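Local coordinates for diaminobutyrate-pyruvate transaminase and L-2,4-diaminobutyrate decarboxylase (Vibrio parahaemolyticus, PDB 2QMA), which probably decarboxylates L-2,4-diaminobutyrate with pyridoxal 5'-phosphate as cofactor, this chain being the C-terminal decarboxylase domain of a longer protein that also carries a transaminase domain, at residues Met38-Ser43 and Val83-Ala88; Asp180-Lys185 and Ile258-Val263; Asp414-Leu419 and Ser487-Leu492. All coordinates share one frame; numbering follows the deposited sequence.

Interaction 1: residues Met38-Ser43 and Val83-Ala88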
loop_
_atom_site.group_PDB
_atom_site.type_symbol
_atom_site.label_atom_id
_atom_site.label_comp_id
_atom_site.label_asym_id
_atom_site.label_seq_id
_atom_site.Cartn_x
_atom_site.Cartn_y
_atom_site.Cartn_z
HETATM N N MSE A 38 12.907 16.592 12.043
HETATM C CA MSE A 38 13.409 15.256 11.797
HETATM C C MSE A 38 14.496 14.906 12.797
HETATM O O MSE A 38 14.488 13.809 13.322
HETATM C CB MSE A 38 13.933 15.165 10.368
HETATM C CG MSE A 38 12.851 15.324 9.299
HETATM SE SE MSE A 38 11.121 14.486 9.665
HETATM C CE MSE A 38 9.965 15.986 9.110
ATOM N N SER A 39 15.431 15.828 13.058
ATOM C CA SER A 39 16.435 15.598 14.091
ATOM C C SER A 39 15.777 15.369 15.477
ATOM O O SER A 39 16.188 14.477 16.213
ATOM C CB SER A 39 17.473 16.734 14.120
ATOM O OG SER A 39 18.391 16.596 13.034
ATOM N N HIS A 40 14.760 16.178 15.812
ATOM C CA HIS A 40 13.928 15.971 17.011
ATOM C C HIS A 40 13.348 14.550 17.054
ATOM O O HIS A 40 13.419 13.864 18.074
ATOM C CB HIS A 40 12.777 16.992 17.089
ATOM C CG HIS A 40 12.083 17.003 18.417
ATOM N ND1 HIS A 40 12.513 17.778 19.474
ATOM C CD2 HIS A 40 11.021 16.301 18.879
ATOM C CE1 HIS A 40 11.737 17.561 20.523
ATOM N NE2 HIS A 40 10.823 16.667 20.187
ATOM N N THR A 41 12.762 14.130 15.933
ATOM C CA THR A 41 12.072 12.849 15.845
ATOM C C THR A 41 13.093 11.718 15.983
ATOM O O THR A 41 12.836 10.737 16.669
ATOM C CB THR A 41 11.303 12.714 14.497
ATOM O OG1 THR A 41 10.475 13.866 14.303
ATOM C CG2 THR A 41 10.414 11.482 14.489
ATOM N N THR A 42 14.253 11.871 15.348
ATOM C CA THR A 42 15.320 10.859 15.422
ATOM C C THR A 42 15.778 10.721 16.886
ATOM O O THR A 42 15.940 9.600 17.413
ATOM C CB THR A 42 16.502 11.216 14.461
ATOM O OG1 THR A 42 16.078 11.044 13.099
ATOM C CG2 THR A 42 17.750 10.314 14.691
ATOM N N SER A 43 15.943 11.869 17.546
ATOM C CA SER A 43 16.288 11.905 18.964
ATOM C C SER A 43 15.216 11.214 19.832
ATOM O O SER A 43 15.561 10.422 20.713
ATOM C CB SER A 43 16.523 13.343 19.424
ATOM O OG SER A 43 16.675 13.350 20.815
ATOM N N VAL A 83 3.964 17.276 19.853
ATOM C CA VAL A 83 3.137 16.182 19.357
ATOM C C VAL A 83 4.010 14.942 19.134
ATOM O O VAL A 83 3.597 13.812 19.459
ATOM C CB VAL A 83 2.423 16.556 18.050
ATOM C CG1 VAL A 83 1.649 15.337 17.512
ATOM C CG2 VAL A 83 1.459 17.784 18.251
ATOM N N ILE A 84 5.205 15.168 18.579
ATOM C CA ILE A 84 6.205 14.120 18.419
ATOM C C ILE A 84 6.551 13.521 19.788
ATOM O O ILE A 84 6.674 12.315 19.912
ATOM C CB ILE A 84 7.491 14.639 17.719
ATOM C CG1 ILE A 84 7.226 14.844 16.217
ATOM C CG2 ILE A 84 8.643 13.668 17.891
ATOM C CD1 ILE A 84 8.230 15.787 15.549
ATOM N N ASP A 85 6.710 14.372 20.809
ATOM C CA ASP A 85 7.068 13.914 22.163
ATOM C C ASP A 85 5.959 13.034 22.704
ATOM O O ASP A 85 6.214 11.977 23.268
ATOM C CB ASP A 85 7.197 15.101 23.131
ATOM C CG ASP A 85 8.477 15.880 22.964
ATOM O OD1 ASP A 85 9.435 15.411 22.300
ATOM O OD2 ASP A 85 8.511 16.999 23.540
ATOM N N ASP A 86 4.726 13.503 22.527
ATOM C CA ASP A 86 3.517 12.823 22.965
ATOM C C ASP A 86 3.346 11.459 22.306
ATOM O O ASP A 86 2.961 10.516 22.969
ATOM C CB ASP A 86 2.277 13.671 22.650
ATOM C CG ASP A 86 2.157 14.883 23.562
ATOM O OD1 ASP A 86 2.982 15.006 24.475
ATOM O OD2 ASP A 86 1.265 15.727 23.359
ATOM N N VAL A 87 3.592 11.376 21.007
ATOM C CA VAL A 87 3.485 10.074 20.308
ATOM C C VAL A 87 4.609 9.145 20.704
ATOM O O VAL A 87 4.384 7.964 20.886
ATOM C CB VAL A 87 3.386 10.180 18.775
ATOM C CG1 VAL A 87 2.067 10.822 18.376
ATOM C CG2 VAL A 87 4.516 10.958 18.205
ATOM N N ALA A 88 5.817 9.674 20.884
ATOM C CA ALA A 88 6.902 8.819 21.367
ATOM C C ALA A 88 6.482 8.196 22.702
ATOM O O ALA A 88 6.619 6.998 22.920
ATOM C CB ALA A 88 8.213 9.604 21.506
#
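Thr41 and Ile84, their CA atoms 6.5 Å apart, mark where segments 38-43 and 83-88 come nearest as two helices running the same way, with axes 10.0 Å apart and only 20° from parallel. The polar side of this seam is a histidine-carboxylate pair. NE2 of His40 donates to OD1 of Asp85 across 2.8 Å, and the N-H points fairly straight at the oxygen (155°). The acceptor lies close to the imidazole plane, as a ring N-H requires, but the nitrogen approaches OD1 from above the carboxylate plane. With CG anti to the backbone N (chi1 -168°), the His40 ring extends across to the neighbouring helix and reaches Asp85, the residue after Ile84. The acidic partner would be expected to polarise the imidazole and perhaps to stabilise a positive charge on it. Both helices belong to the N-terminal region of the chain, consistent with the N-terminal helices of the decarboxylases related to DOPA decarboxylase, which take part in the dimer. Here too the second subunit lies against the pair: Ile84 also packs on Met382 of that subunit, and the selenomethionine Met38 on Val116 of that subunit. Between the helices, Ile84 is the apolar filler. Its CG2 reaches the edge of the imidazole, 3.7 Å from CD2 of His40, roughly in the ring plane, while its CD1 lies 3.2 Å from OG1 of Thr41, a snug approach. That hydroxyl is spoken for within its own helix, hydrogen-bonding to the carbonyl of Val37 one turn back, which lets a threonine sit in a buried position next to a branched aliphatic chain.

Interaction 2: residues Asp180-Lys185 and Ile258-Val263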
loop_
_atom_site.group_PDB
_atom_site.type_symbol
_atom_site.label_atom_id
_atom_site.label_comp_id
_atom_site.label_asym_id
_atom_site.label_seq_id
_atom_site.Cartn_x
_atom_site.Cartn_y
_atom_site.Cartn_z
ATOM N N ASP A 180 -7.808 -14.134 -16.079
ATOM C CA ASP A 180 -8.033 -13.504 -17.382
ATOM C C ASP A 180 -7.302 -14.314 -18.472
ATOM O O ASP A 180 -7.781 -14.433 -19.621
ATOM C CB ASP A 180 -7.521 -12.065 -17.344
ATOM C CG ASP A 180 -8.413 -11.131 -16.535
ATOM O OD1 ASP A 180 -9.196 -11.573 -15.644
ATOM O OD2 ASP A 180 -8.302 -9.936 -16.762
ATOM N N TRP A 181 -6.148 -14.876 -18.118
ATOM C CA TRP A 181 -5.312 -15.628 -19.082
ATOM C C TRP A 181 -6.110 -16.850 -19.593
ATOM O O TRP A 181 -6.145 -17.136 -20.811
ATOM C CB TRP A 181 -3.979 -16.014 -18.397
ATOM C CG TRP A 181 -3.094 -17.011 -19.091
ATOM C CD1 TRP A 181 -2.133 -16.771 -20.014
ATOM C CD2 TRP A 181 -3.094 -18.408 -18.852
ATOM N NE1 TRP A 181 -1.523 -17.952 -20.382
ATOM C CE2 TRP A 181 -2.099 -18.976 -19.672
ATOM C CE3 TRP A 181 -3.837 -19.238 -17.997
ATOM C CZ2 TRP A 181 -1.811 -20.355 -19.663
ATOM C CZ3 TRP A 181 -3.566 -20.605 -17.999
ATOM C CH2 TRP A 181 -2.569 -21.148 -18.852
ATOM N N ILE A 182 -6.770 -17.551 -18.672
ATOM C CA ILE A 182 -7.409 -18.800 -19.067
ATOM C C ILE A 182 -8.657 -18.500 -19.909
ATOM O O ILE A 182 -8.887 -19.237 -20.867
ATOM C CB ILE A 182 -7.812 -19.702 -17.875
ATOM C CG1 ILE A 182 -8.160 -21.136 -18.377
ATOM C CG2 ILE A 182 -8.985 -19.130 -17.088
ATOM C CD1 ILE A 182 -7.013 -21.863 -19.098
ATOM N N ALA A 183 -9.449 -17.463 -19.541
ATOM C CA ALA A 183 -10.604 -17.078 -20.388
ATOM C C ALA A 183 -10.145 -16.650 -21.773
ATOM O O ALA A 183 -10.823 -16.923 -22.803
ATOM C CB ALA A 183 -11.490 -15.978 -19.745
ATOM N N ASP A 184 -9.005 -15.965 -21.838
ATOM C CA ASP A 184 -8.478 -15.548 -23.157
ATOM C C ASP A 184 -8.054 -16.789 -23.954
ATOM O O ASP A 184 -8.314 -16.913 -25.158
ATOM C CB ASP A 184 -7.275 -14.624 -22.985
ATOM C CG ASP A 184 -6.680 -14.206 -24.324
ATOM O OD1 ASP A 184 -7.438 -13.664 -25.122
ATOM O OD2 ASP A 184 -5.492 -14.478 -24.578
ATOM N N LYS A 185 -7.397 -17.715 -23.280
ATOM C CA LYS A 185 -6.926 -18.942 -23.956
ATOM C C LYS A 185 -8.104 -19.831 -24.417
ATOM O O LYS A 185 -8.144 -20.237 -25.581
ATOM C CB LYS A 185 -5.951 -19.703 -23.045
ATOM C CG LYS A 185 -5.459 -21.039 -23.574
ATOM C CD LYS A 185 -5.009 -21.907 -22.373
ATOM C CE LYS A 185 -3.518 -21.815 -22.129
ATOM N NZ LYS A 185 -2.674 -21.952 -23.360
ATOM N N ILE A 258 -12.393 -27.155 -14.677
ATOM C CA ILE A 258 -11.329 -26.538 -15.476
ATOM C C ILE A 258 -10.232 -26.030 -14.480
ATOM O O ILE A 258 -10.235 -24.887 -14.082
ATOM C CB ILE A 258 -11.893 -25.419 -16.403
ATOM C CG1 ILE A 258 -13.028 -25.952 -17.323
ATOM C CG2 ILE A 258 -10.763 -24.715 -17.194
ATOM C CD1 ILE A 258 -13.724 -24.857 -18.154
ATOM N N PRO A 259 -9.330 -26.928 -14.039
ATOM C CA PRO A 259 -8.201 -26.463 -13.209
ATOM C C PRO A 259 -7.342 -25.548 -14.109
ATOM O O PRO A 259 -6.868 -25.994 -15.145
ATOM C CB PRO A 259 -7.455 -27.769 -12.848
ATOM C CG PRO A 259 -8.457 -28.881 -13.133
ATOM C CD PRO A 259 -9.249 -28.375 -14.314
ATOM N N PHE A 260 -7.199 -24.274 -13.756
ATOM C CA PHE A 260 -6.488 -23.327 -14.627
ATOM C C PHE A 260 -5.264 -22.713 -13.971
ATOM O O PHE A 260 -4.437 -22.077 -14.639
ATOM C CB PHE A 260 -7.442 -22.186 -15.059
ATOM C CG PHE A 260 -7.756 -21.176 -13.969
ATOM C CD1 PHE A 260 -7.028 -19.989 -13.866
ATOM C CD2 PHE A 260 -8.764 -21.420 -13.051
ATOM C CE1 PHE A 260 -7.329 -19.026 -12.855
ATOM C CE2 PHE A 260 -9.061 -20.514 -12.045
ATOM C CZ PHE A 260 -8.347 -19.291 -11.948
ATOM N N ALA A 261 -5.173 -22.845 -12.642
ATOM C CA ALA A 261 -4.024 -22.299 -11.951
ATOM C C ALA A 261 -3.638 -23.168 -10.774
ATOM O O ALA A 261 -4.502 -23.779 -10.129
ATOM C CB ALA A 261 -4.315 -20.865 -11.404
ATOM N N ILE A 262 -2.360 -23.098 -10.436
ATOM C CA ILE A 262 -1.882 -23.927 -9.299
ATOM C C ILE A 262 -0.933 -23.081 -8.487
ATOM O O ILE A 262 -0.056 -22.433 -9.056
ATOM C CB ILE A 262 -1.198 -25.269 -9.773
ATOM C CG1 ILE A 262 -0.818 -26.095 -8.524
ATOM C CG2 ILE A 262 0.000 -25.006 -10.678
ATOM C CD1 ILE A 262 -0.701 -27.638 -8.796
ATOM N N VAL A 263 -1.083 -23.101 -7.159
ATOM C CA VAL A 263 -0.212 -22.310 -6.341
ATOM C C VAL A 263 0.877 -23.193 -5.708
ATOM O O VAL A 263 0.556 -24.138 -4.951
ATOM C CB VAL A 263 -1.003 -21.511 -5.262
ATOM C CG1 VAL A 263 -0.062 -20.765 -4.341
ATOM C CG2 VAL A 263 -1.983 -20.517 -5.947
#
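Phe260 and Ile182 carry most of this contact, with CA atoms 6.4 Å apart where helix segment 180-185 lies over strand segment 258-263. The stem of the phenylalanine does the closest touching: its CB is 3.6 Å from CG1 of Ile182 and 3.8 Å from CB of Ile182. Farther out, CG2 of Ile182 approaches the ring itself, 3.9 Å from CD1 of Phe260, so that the two branches lie in succession along one side of the phenylalanine, CG1 against its CB and CG2 against the ring, as the two groups cross obliquely. Phe260 has its CG wedged between its own backbone N and carbonyl carbon (chi1 74°), and one face of its ring receives CB of the next residue, Ala261, at 3.7 Å. A beta-branched aliphatic and a large flat ring suit such a spot, because neither side chain brings a polar group that would need a partner inside a helix-to-sheet interface. The third participant, Trp181, adds a lighter touch, CZ3 coming to 3.8 Å from the carbonyl O of Phe260; its indole is better engaged edge-to-face with Trp290 and His317. Strand 258-265 is an inner strand of the mixed seven-stranded sheet characteristic of the fold type I pyridoxal-phosphate enzymes, hydrogen-bonded through Phe260 to Arg204 and Trp290 on its two neighbours. Helix 167-187 covers the side toward which Phe260 points, and Pro259, turned away, meets helix 245-254. Since no hydrogen bond or ion pair crosses between the two segments, their attraction here probably rests on van der Waals contact and the exclusion of water.

Interaction 3: residues Asp414-Leu419 and Ser487-Leu492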
loop_
_atom_site.group_PDB
_atom_site.type_symbol
_atom_site.label_atom_id
_atom_site.label_comp_id
_atom_site.label_asym_id
_atom_site.label_seq_id
_atom_site.Cartn_x
_atom_site.Cartn_y
_atom_site.Cartn_z
ATOM N N ASP A 414 13.602 -31.685 28.486
ATOM C CA ASP A 414 12.452 -32.443 29.000
ATOM C C ASP A 414 11.233 -31.561 29.315
ATOM O O ASP A 414 10.125 -32.089 29.474
ATOM C CB ASP A 414 12.787 -33.266 30.280
ATOM C CG ASP A 414 14.306 -33.581 30.474
ATOM O OD1 ASP A 414 15.199 -33.109 29.715
ATOM O OD2 ASP A 414 14.602 -34.327 31.442
ATOM N N GLN A 415 11.440 -30.241 29.420
ATOM C CA GLN A 415 10.361 -29.291 29.723
ATOM C C GLN A 415 9.502 -28.910 28.503
ATOM O O GLN A 415 8.454 -28.271 28.649
ATOM C CB GLN A 415 10.920 -28.020 30.391
ATOM C CG GLN A 415 11.590 -28.225 31.744
ATOM C CD GLN A 415 10.595 -28.665 32.805
ATOM O OE1 GLN A 415 10.408 -29.861 33.030
ATOM N NE2 GLN A 415 9.916 -27.706 33.425
ATOM N N PHE A 416 9.938 -29.334 27.312
ATOM C CA PHE A 416 9.263 -29.016 26.052
ATOM C C PHE A 416 9.156 -30.261 25.190
ATOM O O PHE A 416 9.824 -31.259 25.453
ATOM C CB PHE A 416 9.999 -27.900 25.288
ATOM C CG PHE A 416 10.077 -26.604 26.062
ATOM C CD1 PHE A 416 9.011 -25.718 26.042
ATOM C CD2 PHE A 416 11.193 -26.307 26.850
ATOM C CE1 PHE A 416 9.037 -24.525 26.782
ATOM C CE2 PHE A 416 11.249 -25.123 27.600
ATOM C CZ PHE A 416 10.170 -24.229 27.573
ATOM N N GLU A 417 8.308 -30.187 24.180
ATOM C CA GLU A 417 8.205 -31.223 23.175
ATOM C C GLU A 417 8.267 -30.578 21.788
ATOM O O GLU A 417 7.465 -29.708 21.455
ATOM C CB GLU A 417 6.919 -32.014 23.358
ATOM C CG GLU A 417 6.605 -32.947 22.187
ATOM C CD GLU A 417 5.282 -33.696 22.341
ATOM O OE1 GLU A 417 4.345 -33.184 23.007
ATOM O OE2 GLU A 417 5.180 -34.797 21.744
ATOM N N LEU A 418 9.238 -31.006 20.990
ATOM C CA LEU A 418 9.359 -30.539 19.640
ATOM C C LEU A 418 8.219 -31.162 18.802
ATOM O O LEU A 418 8.028 -32.390 18.833
ATOM C CB LEU A 418 10.753 -30.878 19.079
ATOM C CG LEU A 418 11.026 -30.477 17.623
ATOM C CD1 LEU A 418 11.187 -28.969 17.520
ATOM C CD2 LEU A 418 12.241 -31.176 17.064
ATOM N N LEU A 419 7.474 -30.331 18.065
ATOM C CA LEU A 419 6.327 -30.817 17.253
ATOM C C LEU A 419 6.531 -30.974 15.705
ATOM O O LEU A 419 5.686 -31.565 15.016
ATOM C CB LEU A 419 5.082 -29.977 17.547
ATOM C CG LEU A 419 4.532 -30.178 18.973
ATOM C CD1 LEU A 419 3.572 -29.059 19.355
ATOM C CD2 LEU A 419 3.881 -31.571 19.140
ATOM N N SER A 487 13.901 -20.598 28.902
ATOM C CA SER A 487 13.815 -20.448 30.355
ATOM C C SER A 487 12.625 -19.568 30.791
ATOM O O SER A 487 11.906 -19.929 31.707
ATOM C CB SER A 487 15.109 -19.880 30.918
ATOM O OG SER A 487 15.078 -19.986 32.340
ATOM N N LYS A 488 12.436 -18.438 30.095
ATOM C CA LYS A 488 11.332 -17.494 30.335
ATOM C C LYS A 488 10.008 -18.184 30.141
ATOM O O LYS A 488 9.090 -17.985 30.933
ATOM C CB LYS A 488 11.382 -16.337 29.319
ATOM C CG LYS A 488 12.502 -15.363 29.524
ATOM C CD LYS A 488 12.419 -14.269 28.470
ATOM C CE LYS A 488 13.788 -13.879 27.968
ATOM N NZ LYS A 488 14.508 -12.952 28.845
ATOM N N ILE A 489 9.906 -18.975 29.070
ATOM C CA ILE A 489 8.692 -19.727 28.793
ATOM C C ILE A 489 8.411 -20.812 29.837
ATOM O O ILE A 489 7.266 -21.003 30.266
ATOM C CB ILE A 489 8.678 -20.326 27.364
ATOM C CG1 ILE A 489 8.698 -19.200 26.320
ATOM C CG2 ILE A 489 7.440 -21.231 27.178
ATOM C CD1 ILE A 489 9.108 -19.664 24.931
ATOM N N ASN A 490 9.451 -21.541 30.221
ATOM C CA ASN A 490 9.303 -22.545 31.269
ATOM C C ASN A 490 8.817 -21.941 32.579
ATOM O O ASN A 490 7.901 -22.445 33.205
ATOM C CB ASN A 490 10.599 -23.327 31.480
ATOM C CG ASN A 490 10.427 -24.433 32.483
ATOM O OD1 ASN A 490 9.549 -25.289 32.327
ATOM N ND2 ASN A 490 11.205 -24.387 33.551
HETATM N N MSE A 491 9.411 -20.833 32.982
HETATM C CA MSE A 491 8.985 -20.187 34.227
HETATM C C MSE A 491 7.509 -19.780 34.183
HETATM O O MSE A 491 6.797 -19.978 35.158
HETATM C CB MSE A 491 9.910 -19.038 34.582
HETATM C CG MSE A 491 11.364 -19.497 34.730
HETATM SE SE MSE A 491 11.624 -21.022 35.988
HETATM C CE MSE A 491 10.651 -20.347 37.407
ATOM N N LEU A 492 7.033 -19.285 33.036
ATOM C CA LEU A 492 5.602 -19.007 32.881
ATOM C C LEU A 492 4.777 -20.288 33.044
ATOM O O LEU A 492 3.779 -20.310 33.774
ATOM C CB LEU A 492 5.317 -18.386 31.496
ATOM C CG LEU A 492 5.575 -16.897 31.346
ATOM C CD1 LEU A 492 5.273 -16.476 29.920
ATOM C CD2 LEU A 492 4.709 -16.055 32.320
HETATM O O HOH W 1 7.779 -26.049 30.362
#
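Gln415 and Asn490 supply the direct hydrogen bond of this contact, where the loop leading into a short strand meets helix segment 487-492. NE2 of Gln415 donates to OD1 of Asn490 over 2.7 Å, with a somewhat bent N-H...O angle of 146°. The two amides stand almost perpendicular (83°), and the donor is tilted out of the acceptor's carbonyl plane. Gln415 gets there by folding at chi2, which turns its NE2 toward the asparagine oxygen, while in Asn490 a first torsion near 180° (chi1 -176°) carries the amide out from the helix, CG pointing opposite the backbone N. A water adds a second link, donating to OD1 of Asn490 at 2.8 Å and to the backbone O of Gln415 at 2.9 Å. One amide oxygen thus accepts two bonds, which should fix the rotation of the Asn490 side chain; long and short amides suit a partly exposed margin where both bonding and hydration are possible. Strand 416-418 is an outermost strand, within this chain, of the small four-stranded antiparallel sheet in the C-terminal part of the decarboxylase fold, joined to strand 426-431 by backbone hydrogen bonding such as that between Glu417 and Arg430, whose side chains also form a salt bridge. Helix 479-495 packs on the same unit, Ile489 touching Phe470 and, on helix 438-452, Leu445. The apolar contact lies inward of the amides. Phe416 meets the helix with the edge of its ring: CE1 is 3.7 Å from CG2 of Ile489, nearly in the ring plane, and CZ is 4.0 Å from CB of Asn490. Over one face of the same ring, toward the rim, sits the bridging water, 4.0 Å above the plane. Ile410 of helix 389-411 also packs against Phe416.

In the fold
The three contacts occupy separate regions of the chain and come one after another along it without overlap. Interactions 1 and 2 lie on opposite sides of the chain's centre, their own centres 51 Å apart; interaction 3 is 40 Å from interaction 1 and 47 Å from interaction 2, centre to centre. None touches another: nearest atoms are about 22 Å apart from interaction 3 to either of the others. Only interaction 1 is met by the second subunit. All lie away from Lys325, predicted to bind the pyridoxal phosphate but unmodified here, although the strand of interaction 2 belongs to the same sheet as strand 318-322, which ends shortly before that lysine.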